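Local coordinates for protein uncharacterized RmlC-like cupin (Ralstonia eutropha JMP134, PDB 3EBR) that is of unknown function but has the fold of the ChrR-like cupins, a family of beta-barrel proteins, and assembles from four chains, at residues Met20-Ala23 and Pro24-Asn27. Sequence-based numbering, arbitrary orientation.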
HETATM    1  N   MSE A  20      -7.441   2.414  26.331  1.00 40.02           N
HETATM    2  CA  MSE A  20      -8.463   1.450  26.723  1.00 39.84           C
HETATM    3  C   MSE A  20      -7.900   0.039  26.824  1.00 40.84           C
HETATM    4  O   MSE A  20      -6.994  -0.299  26.071  1.00 41.32           O
HETATM    5  CB  MSE A  20      -9.616   1.492  25.726  1.00 40.65           C
HETATM    6  CG  MSE A  20      -9.245   1.173  24.257  1.00 37.13           C
HETATM    7 SE   MSE A  20     -10.752   1.319  23.048  0.75 36.16          SE
HETATM    8  CE  MSE A  20     -11.712   0.251  23.864  1.00 42.61           C
ATOM      9  N   PRO A  21      -8.454  -0.789  27.728  1.00 41.72           N
ATOM     10  CA  PRO A  21      -7.958  -2.154  27.873  1.00 42.66           C
ATOM     11  C   PRO A  21      -8.289  -2.970  26.638  1.00 43.70           C
ATOM     12  O   PRO A  21      -9.329  -2.735  26.009  1.00 43.38           O
ATOM     13  CB  PRO A  21      -8.713  -2.686  29.090  1.00 41.95           C
ATOM     14  CG  PRO A  21      -9.873  -1.811  29.241  1.00 43.04           C
ATOM     15  CD  PRO A  21      -9.580  -0.515  28.641  1.00 42.80           C
ATOM     16  N   PHE A  22      -7.433  -3.942  26.319  1.00 44.57           N
ATOM     17  CA  PHE A  22      -7.604  -4.789  25.141  1.00 44.92           C
ATOM     18  C   PHE A  22      -8.637  -5.887  25.517  1.00 44.85           C
ATOM     19  O   PHE A  22      -8.312  -7.073  25.629  1.00 45.25           O
ATOM     20  CB  PHE A  22      -6.228  -5.319  24.680  1.00 45.50           C
ATOM     21  CG  PHE A  22      -6.156  -5.647  23.203  1.00 46.00           C
ATOM     22  CD1 PHE A  22      -6.676  -6.831  22.698  1.00 46.14           C
ATOM     23  CD2 PHE A  22      -5.536  -4.761  22.318  1.00 47.76           C
ATOM     24  CE1 PHE A  22      -6.602  -7.119  21.328  1.00 46.90           C
ATOM     25  CE2 PHE A  22      -5.448  -5.042  20.957  1.00 48.48           C
ATOM     26  CZ  PHE A  22      -5.988  -6.224  20.460  1.00 45.95           C
ATOM     27  N   ALA A  23      -9.896  -5.458  25.678  1.00 44.47           N
ATOM     28  CA  ALA A  23     -11.005  -6.308  26.096  1.00 44.01           C
ATOM     29  C   ALA A  23     -11.535  -7.142  24.935  1.00 45.37           C
ATOM     30  O   ALA A  23     -11.520  -6.670  23.802  1.00 46.27           O
ATOM     31  CB  ALA A  23     -12.123  -5.458  26.664  1.00 42.46           C
ATOM     32  N   PRO A  24     -12.064  -8.357  25.206  1.00 45.96           N
ATOM     33  CA  PRO A  24     -12.244  -9.053  26.483  1.00 45.87           C
ATOM     34  C   PRO A  24     -11.077  -9.987  26.875  1.00 45.32           C
ATOM     35  O   PRO A  24     -11.227 -10.772  27.815  1.00 45.46           O
ATOM     36  CB  PRO A  24     -13.520  -9.863  26.210  1.00 46.09           C
ATOM     37  CG  PRO A  24     -13.369 -10.284  24.780  1.00 45.76           C
ATOM     38  CD  PRO A  24     -12.548  -9.204  24.092  1.00 47.12           C
ATOM     39  N   TYR A  25      -9.907  -9.834  26.251  1.00 45.02           N
ATOM     40  CA  TYR A  25      -8.770 -10.727  26.495  1.00 45.01           C
ATOM     41  C   TYR A  25      -7.888 -10.328  27.655  1.00 44.52           C
ATOM     42  O   TYR A  25      -7.505 -11.194  28.440  1.00 45.33           O
ATOM     43  CB  TYR A  25      -7.887 -10.818  25.249  1.00 45.39           C
ATOM     44  CG  TYR A  25      -8.650 -11.157  23.991  1.00 47.30           C
ATOM     45  CD1 TYR A  25      -9.226 -12.425  23.815  1.00 44.00           C
ATOM     46  CD2 TYR A  25      -8.769 -10.225  22.959  1.00 44.06           C
ATOM     47  CE1 TYR A  25      -9.927 -12.739  22.641  1.00 42.94           C
ATOM     48  CE2 TYR A  25      -9.458 -10.529  21.798  1.00 47.36           C
ATOM     49  CZ  TYR A  25     -10.035 -11.782  21.638  1.00 44.77           C
ATOM     50  OH  TYR A  25     -10.703 -12.050  20.467  1.00 46.63           O
ATOM     51  N   SER A  26      -7.548  -9.041  27.743  1.00 44.36           N
ATOM     52  CA  SER A  26      -6.668  -8.518  28.794  1.00 44.53           C
ATOM     53  C   SER A  26      -7.047  -7.122  29.287  1.00 45.74           C
ATOM     54  O   SER A  26      -7.479  -6.263  28.519  1.00 46.93           O
ATOM     55  CB  SER A  26      -5.223  -8.489  28.287  1.00 44.55           C
ATOM     56  OG  SER A  26      -4.342  -7.913  29.242  1.00 44.37           O
ATOM     57  N   ASN A  27      -6.842  -6.927  30.583  1.00 46.82           N
ATOM     58  CA  ASN A  27      -7.101  -5.693  31.285  1.00 47.34           C
ATOM     59  C   ASN A  27      -5.779  -4.907  31.505  1.00 46.49           C
ATOM     60  O   ASN A  27      -5.818  -3.695  31.707  1.00 46.36           O
ATOM     61  CB  ASN A  27      -7.802  -6.059  32.596  1.00 48.47           C
ATOM     62  CG  ASN A  27      -8.659  -4.949  33.145  1.00 53.13           C
ATOM     63  OD1 ASN A  27      -8.301  -3.773  33.124  1.00 59.52           O
ATOM     64  ND2 ASN A  27      -9.822  -5.333  33.654  1.00 54.73           N
TER
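Phe22 and Tyr25 meet rim to rim across a tight surface turn, which illustrates how a cis-proline can fold a chain back on itself. CD1 of Phe22 lies 4.0 Å from CD2 of Tyr25, each atom close to the plane of the other's ring, so the two aromatics touch by their edges and do not stack. Different first torsions bring the rings together: Phe22 CG swings away from its own N and lies beside the carbonyl carbon (chi1 -153°), whereas Tyr25 CG lies beside the N (chi1 -52°). In sequence, Ala23 and Pro24 separate the two aromatics; their cis peptide bond makes this a type VIa beta turn with the proline third. Pro24 CD sits 4.0 Å above the Tyr25 ring plane, offset toward its rim. Phe22 O accepts a weak hydrogen bond from Tyr25 N and a nearly straight one of 3.0 Å from Ser26 N, which comes from above the carbonyl plane. Phe22 also centres an inverse gamma turn, whose Ala23 N to Pro21 O bond is weak. Farther from the bend the arms stay close, Pro21 CB lying 3.8 Å from Ser26 O. Ser26 OG bonds to Val29 N. The turn links edge strand 20-21 to strand 30-37; Arg139 of helix 133-146 makes a cation-pi contact with Phe22 and touches Tyr25, and both side chains also touch Glu131 of strand 127-131.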